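Local coordinates for chaperone CupB2 (Pseudomonas aeruginosa, PDB 3Q48), which probably acts as a periplasmic chaperone that assists the folding of fimbrial subunits during the assembly of surface fimbriae, at residues A[45-50]-A[96-101]; A[77-82]-A[112-117]. All coordinates share one frame; numbering follows the deposited sequence.

In the fold
After strand 36-40 the chain forms strand 45-52, an outermost strand of its sheet, whose neighbour 93-101 comes much later in the chain; contact 1 closes that long loop at 45-50 and 96-101. Segment 77-82 lies inside the loop, while its partner 112-117 lies beyond it, so the loop of contact 2 crosses that of contact 1. Contact 1 joins sheet neighbours through backbone bonds, whereas contact 2 joins side chains across the interior. The two meet where L48 packs on L116, and where A100 and S81 probably share a backbone hydrogen bond, uniting both within the N-terminal Ig-like domain.

Contact 1 (A[45-50]-A[96-101]); sequences EVTLRV and VLRIAY
E45 reaches across to R98 on one face of an antiparallel strand pair, and its side chain can be followed atom by atom. CB lies beside the backbone, 3.2 Å from I99 O. CG sits between the backbone N and the carbonyl carbon (chi1 72°), and from there the chain runs on extended, with CG 3.6 Å and CD 3.4 Å from R98 NH1. At the tip, OE2 forms a salt bridge with R98 NH1 at 2.7 Å, the carboxylate and guanidinium planes being turned 51° from each other. R98 bends at chi3 (-84°), and its end comes back toward segment 45-50. T47 runs alongside it, pointing the same way, and places CG2 over one face of the guanidinium, 3.5 Å from NH1. A threonine suits this exposed strand position, since its branched CB favours extended backbone while its methyl offers the flat cation an apolar neighbour.

Beneath these side chains, V46 and I99 form a hydrogen-bonded pair, each N-H donating to the other's carbonyl. L97 N gives L48 O a nearly straight bond of 2.8 Å, whereas the return bond from L48 N is weak. L48 and L97 lie side by side, CD2 of L48 being 3.6 Å from CD1 of L97, and V50 crosses L97 with CG1 3.7 Å from that same CD1. Further inside, L48 and I99 touch L116, and V46 rests on strand 36-40.

Chemically the pair is two-sided: the face of E45, T47 and R98 is mostly polar, though it also carries V96 and A100; that of V46, L48, L97 and I99 is aliphatic and turns inward, L97 and I99 being buried. The salt bridge probably compensates both charges while adding a side-chain link to the backbone pairing.

Contact 2 (A[77-82]-A[112-117]); sequences QVPFSV and SLFWLN
F80 and F114 meet as a T-shaped pair. The edge of the F80 ring is directed at the face of F114, with the centroids of the F80 and F114 rings 5.0 Å apart and their planes at 71°. The touching atom is CE2 of F80, which stands over the F114 face, displaced from its centre toward the rim, and comes within 3.5 Å of F114 CD2. F80 has CG anti to its carbonyl carbon (chi1 -57°). Phenylalanine suits both places: each residue is buried, and a partly positive C-H edge can meet the electron-rich face of its neighbour without any polar atom needing a partner.

Aliphatic groups supply the second kind of contact, packing on the same F114 ring. CD of P79 approaches F114 CE1 at 3.9 Å, the two side chains crossing at about a right angle, and CB of V78 lies 4.2 Å from that CE1. Proline and valine fit this loop just ahead of the strand, since both bring compact apolar carbon to the aromatic group.

The third kind is purely aliphatic. CG2 of V82 reaches CD1 of L116 at 4.2 Å, L116 holding CG anti to its backbone N (chi1 177°). Their branched ends are wholly apolar and need no hydrogen-bonding partner in the interior.

No hydrogen bond joins the segments, and the CA atoms of V78 and F114 are 8.5 Å apart, so side chains alone bridge them. Strand 58-65 lies between the two in the sheet, which curls so that V78, F80, V82 and F114 point inward toward the opposite segment; its I64 touches V78, F80 and V82. Such aromatic and aliphatic groups meeting between strands not bonded to each other typify the hydrophobic interior of an immunoglobulin-like beta-sandwich, here the N-terminal domain of a PapD-type pilus chaperone.

Contact 1 (A[45-50]-A[96-101])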
loop_
_atom_site.group_PDB
_atom_site.type_symbol
_atom_site.label_atom_id
_atom_site.label_comp_id
_atom_site.label_asym_id
_atom_site.label_seq_id
_atom_site.Cartn_x
_atom_site.Cartn_y
_atom_site.Cartn_z
ATOM N N GLU A 45 -11.236 -14.845 -3.508
ATOM C CA GLU A 45 -9.975 -14.949 -2.782
ATOM C C GLU A 45 -8.773 -14.630 -3.682
ATOM O O GLU A 45 -8.903 -14.727 -4.926
ATOM C CB GLU A 45 -9.823 -16.332 -2.153
ATOM C CG GLU A 45 -9.559 -17.431 -3.129
ATOM C CD GLU A 45 -10.123 -18.781 -2.653
ATOM O OE1 GLU A 45 -11.074 -18.815 -1.819
ATOM O OE2 GLU A 45 -9.609 -19.820 -3.129
ATOM N N VAL A 46 -7.655 -14.190 -3.062
ATOM C CA VAL A 46 -6.356 -13.999 -3.742
ATOM C C VAL A 46 -5.278 -14.616 -2.857
ATOM O O VAL A 46 -5.381 -14.553 -1.613
ATOM C CB VAL A 46 -5.963 -12.488 -4.107
ATOM C CG1 VAL A 46 -7.100 -11.727 -4.860
ATOM C CG2 VAL A 46 -5.490 -11.695 -2.905
ATOM N N THR A 47 -4.269 -15.223 -3.482
ATOM C CA THR A 47 -3.162 -15.846 -2.761
ATOM C C THR A 47 -1.929 -14.954 -2.768
ATOM O O THR A 47 -1.877 -13.963 -3.472
ATOM C CB THR A 47 -2.778 -17.231 -3.330
ATOM O OG1 THR A 47 -2.262 -17.058 -4.639
ATOM C CG2 THR A 47 -3.947 -18.140 -3.412
ATOM N N LEU A 48 -0.931 -15.330 -1.975
ATOM C CA LEU A 48 0.245 -14.521 -1.683
ATOM C C LEU A 48 1.296 -15.484 -1.168
ATOM O O LEU A 48 0.997 -16.323 -0.318
ATOM C CB LEU A 48 -0.102 -13.519 -0.566
ATOM C CG LEU A 48 1.075 -12.857 0.180
ATOM C CD1 LEU A 48 1.558 -11.660 -0.571
ATOM C CD2 LEU A 48 0.714 -12.459 1.634
ATOM N N ARG A 49 2.525 -15.369 -1.663
ATOM C CA ARG A 49 3.628 -16.225 -1.184
ATOM C C ARG A 49 4.449 -15.508 -0.123
ATOM O O ARG A 49 4.741 -14.305 -0.276
ATOM C CB ARG A 49 4.533 -16.668 -2.321
ATOM C CG ARG A 49 3.827 -17.479 -3.346
ATOM C CD ARG A 49 4.806 -17.854 -4.438
ATOM N NE ARG A 49 4.147 -18.502 -5.579
ATOM C CZ ARG A 49 4.792 -18.980 -6.644
ATOM N NH1 ARG A 49 6.117 -18.896 -6.716
ATOM N NH2 ARG A 49 4.120 -19.547 -7.639
ATOM N N VAL A 50 4.789 -16.240 0.945
ATOM C CA VAL A 50 5.757 -15.788 1.917
ATOM C C VAL A 50 6.915 -16.770 1.980
ATOM O O VAL A 50 6.712 -17.927 2.254
ATOM C CB VAL A 50 5.151 -15.609 3.334
ATOM C CG1 VAL A 50 3.888 -14.742 3.280
ATOM C CG2 VAL A 50 4.846 -16.956 3.971
ATOM N N VAL A 96 2.041 -20.439 1.255
ATOM C CA VAL A 96 1.077 -19.737 0.468
ATOM C C VAL A 96 -0.025 -19.332 1.427
ATOM O O VAL A 96 -0.600 -20.194 2.134
ATOM C CB VAL A 96 0.448 -20.673 -0.587
ATOM C CG1 VAL A 96 -0.649 -19.908 -1.387
ATOM C CG2 VAL A 96 1.524 -21.297 -1.523
ATOM N N LEU A 97 -0.334 -18.039 1.459
ATOM C CA LEU A 97 -1.422 -17.575 2.316
ATOM C C LEU A 97 -2.561 -17.253 1.408
ATOM O O LEU A 97 -2.347 -16.800 0.284
ATOM C CB LEU A 97 -1.066 -16.311 3.095
ATOM C CG LEU A 97 0.217 -16.253 3.904
ATOM C CD1 LEU A 97 0.348 -14.837 4.356
ATOM C CD2 LEU A 97 0.247 -17.243 5.116
ATOM N N ARG A 98 -3.770 -17.458 1.911
ATOM C CA ARG A 98 -4.949 -17.296 1.128
ATOM C C ARG A 98 -5.803 -16.245 1.774
ATOM O O ARG A 98 -6.201 -16.387 2.919
ATOM C CB ARG A 98 -5.664 -18.641 1.034
ATOM C CG ARG A 98 -6.701 -18.694 0.006
ATOM C CD ARG A 98 -7.343 -20.028 0.008
ATOM N NE ARG A 98 -6.538 -20.943 -0.793
ATOM C CZ ARG A 98 -6.371 -20.845 -2.119
ATOM N NH1 ARG A 98 -6.939 -19.863 -2.817
ATOM N NH2 ARG A 98 -5.616 -21.728 -2.754
ATOM N N ILE A 99 -6.065 -15.171 1.027
ATOM C CA ILE A 99 -6.962 -14.067 1.468
ATOM C C ILE A 99 -8.358 -14.124 0.834
ATOM O O ILE A 99 -8.483 -14.013 -0.380
ATOM C CB ILE A 99 -6.323 -12.727 1.192
ATOM C CG1 ILE A 99 -4.917 -12.706 1.829
ATOM C CG2 ILE A 99 -7.240 -11.599 1.730
ATOM C CD1 ILE A 99 -4.046 -11.527 1.396
ATOM N N ALA A 100 -9.389 -14.322 1.663
ATOM C CA ALA A 100 -10.826 -14.406 1.221
ATOM C C ALA A 100 -11.671 -13.225 1.661
ATOM O O ALA A 100 -11.598 -12.823 2.803
ATOM C CB ALA A 100 -11.485 -15.701 1.709
ATOM N N TYR A 101 -12.474 -12.689 0.742
ATOM C CA TYR A 101 -13.380 -11.583 1.026
ATOM C C TYR A 101 -14.742 -12.076 1.448
ATOM O O TYR A 101 -15.340 -12.861 0.725
ATOM C CB TYR A 101 -13.555 -10.752 -0.242
ATOM C CG TYR A 101 -14.534 -9.592 -0.153
ATOM C CD1 TYR A 101 -14.547 -8.725 0.958
ATOM C CD2 TYR A 101 -15.424 -9.335 -1.196
ATOM C CE1 TYR A 101 -15.460 -7.653 1.016
ATOM C CE2 TYR A 101 -16.310 -8.281 -1.155
ATOM C CZ TYR A 101 -16.342 -7.445 -0.058
ATOM O OH TYR A 101 -17.231 -6.385 -0.036
#

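Contact 2 (A[77-82]-A[112-117])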
loop_
_atom_site.group_PDB
_atom_site.type_symbol
_atom_site.label_atom_id
_atom_site.label_comp_id
_atom_site.label_asym_id
_atom_site.label_seq_id
_atom_site.Cartn_x
_atom_site.Cartn_y
_atom_site.Cartn_z
ATOM N N GLN A 77 -13.735 -6.701 12.981
ATOM C CA GLN A 77 -14.623 -7.377 12.048
ATOM C C GLN A 77 -14.368 -6.922 10.611
ATOM O O GLN A 77 -15.300 -6.571 9.904
ATOM C CB GLN A 77 -16.088 -7.156 12.449
ATOM C CG GLN A 77 -16.473 -7.748 13.833
ATOM C CD GLN A 77 -17.366 -8.999 13.743
ATOM O OE1 GLN A 77 -16.969 -10.108 14.142
ATOM N NE2 GLN A 77 -18.588 -8.815 13.231
ATOM N N VAL A 78 -13.103 -6.902 10.188
ATOM C CA VAL A 78 -12.779 -6.615 8.804
ATOM C C VAL A 78 -13.271 -7.778 7.957
ATOM O O VAL A 78 -13.224 -8.935 8.414
ATOM C CB VAL A 78 -11.279 -6.395 8.578
ATOM C CG1 VAL A 78 -10.762 -5.314 9.513
ATOM C CG2 VAL A 78 -10.505 -7.695 8.711
ATOM N N PRO A 79 -13.743 -7.483 6.724
ATOM C CA PRO A 79 -14.328 -8.501 5.866
ATOM C C PRO A 79 -13.306 -9.382 5.153
ATOM O O PRO A 79 -13.580 -9.883 4.082
ATOM C CB PRO A 79 -15.088 -7.675 4.833
ATOM C CG PRO A 79 -14.273 -6.485 4.668
ATOM C CD PRO A 79 -13.633 -6.200 6.014
ATOM N N PHE A 80 -12.139 -9.569 5.741
ATOM C CA PHE A 80 -11.169 -10.490 5.168
ATOM C C PHE A 80 -10.739 -11.541 6.193
ATOM O O PHE A 80 -10.706 -11.265 7.380
ATOM C CB PHE A 80 -9.975 -9.732 4.582
ATOM C CG PHE A 80 -10.354 -8.730 3.543
ATOM C CD1 PHE A 80 -10.570 -9.129 2.245
ATOM C CD2 PHE A 80 -10.506 -7.383 3.882
ATOM C CE1 PHE A 80 -10.925 -8.240 1.281
ATOM C CE2 PHE A 80 -10.887 -6.438 2.922
ATOM C CZ PHE A 80 -11.100 -6.874 1.611
ATOM N N SER A 81 -10.472 -12.756 5.731
ATOM C CA SER A 81 -9.817 -13.756 6.539
ATOM C C SER A 81 -8.497 -14.163 5.851
ATOM O O SER A 81 -8.354 -14.015 4.660
ATOM C CB SER A 81 -10.739 -14.952 6.719
ATOM O OG SER A 81 -10.864 -15.644 5.479
ATOM N N VAL A 82 -7.525 -14.642 6.619
ATOM C CA VAL A 82 -6.295 -15.170 6.058
ATOM C C VAL A 82 -6.129 -16.585 6.547
ATOM O O VAL A 82 -6.065 -16.844 7.745
ATOM C CB VAL A 82 -5.045 -14.359 6.425
ATOM C CG1 VAL A 82 -3.845 -14.764 5.496
ATOM C CG2 VAL A 82 -5.316 -12.913 6.237
ATOM N N SER A 112 -10.825 0.725 -1.271
ATOM C CA SER A 112 -10.651 0.684 0.205
ATOM C C SER A 112 -9.278 0.131 0.609
ATOM O O SER A 112 -8.698 -0.734 -0.068
ATOM C CB SER A 112 -11.758 -0.096 0.862
ATOM O OG SER A 112 -12.960 0.654 0.755
ATOM N N LEU A 113 -8.769 0.696 1.701
ATOM C CA LEU A 113 -7.447 0.373 2.210
ATOM C C LEU A 113 -7.477 -0.466 3.505
ATOM O O LEU A 113 -8.083 -0.062 4.504
ATOM C CB LEU A 113 -6.712 1.657 2.442
ATOM C CG LEU A 113 -5.334 1.482 3.043
ATOM C CD1 LEU A 113 -4.337 0.704 2.133
ATOM C CD2 LEU A 113 -4.904 2.912 3.413
ATOM N N PHE A 114 -6.853 -1.645 3.437
ATOM C CA PHE A 114 -6.634 -2.543 4.571
ATOM C C PHE A 114 -5.143 -2.896 4.706
ATOM O O PHE A 114 -4.309 -2.538 3.841
ATOM C CB PHE A 114 -7.487 -3.789 4.415
ATOM C CG PHE A 114 -8.980 -3.510 4.502
ATOM C CD1 PHE A 114 -9.635 -3.544 5.729
ATOM C CD2 PHE A 114 -9.707 -3.176 3.372
ATOM C CE1 PHE A 114 -11.007 -3.279 5.835
ATOM C CE2 PHE A 114 -11.123 -2.886 3.464
ATOM C CZ PHE A 114 -11.753 -2.957 4.697
ATOM N N TRP A 115 -4.776 -3.565 5.788
ATOM C CA TRP A 115 -3.367 -3.815 6.008
ATOM C C TRP A 115 -3.182 -5.276 6.309
ATOM O O TRP A 115 -3.890 -5.832 7.136
ATOM C CB TRP A 115 -2.826 -2.946 7.147
ATOM C CG TRP A 115 -2.874 -1.443 6.875
ATOM C CD1 TRP A 115 -3.960 -0.572 7.062
ATOM C CD2 TRP A 115 -1.814 -0.645 6.331
ATOM N NE1 TRP A 115 -3.582 0.701 6.723
ATOM C CE2 TRP A 115 -2.280 0.683 6.267
ATOM C CE3 TRP A 115 -0.497 -0.919 5.947
ATOM C CZ2 TRP A 115 -1.483 1.731 5.784
ATOM C CZ3 TRP A 115 0.307 0.131 5.511
ATOM C CH2 TRP A 115 -0.194 1.436 5.435
ATOM N N LEU A 116 -2.274 -5.917 5.586
ATOM C CA LEU A 116 -1.899 -7.287 5.896
ATOM C C LEU A 116 -0.692 -7.234 6.789
ATOM O O LEU A 116 0.277 -6.510 6.486
ATOM C CB LEU A 116 -1.565 -8.063 4.635
ATOM C CG LEU A 116 -1.093 -9.494 4.759
ATOM C CD1 LEU A 116 -2.071 -10.408 5.498
ATOM C CD2 LEU A 116 -0.846 -9.982 3.338
ATOM N N ASN A 117 -0.783 -7.930 7.929
ATOM C CA ASN A 117 0.360 -8.050 8.841
ATOM C C ASN A 117 0.932 -9.483 8.751
ATOM O O ASN A 117 0.174 -10.450 8.647
ATOM C CB ASN A 117 -0.048 -7.788 10.259
ATOM C CG ASN A 117 -0.621 -6.433 10.472
ATOM O OD1 ASN A 117 0.115 -5.467 10.691
ATOM N ND2 ASN A 117 -1.962 -6.351 10.496
#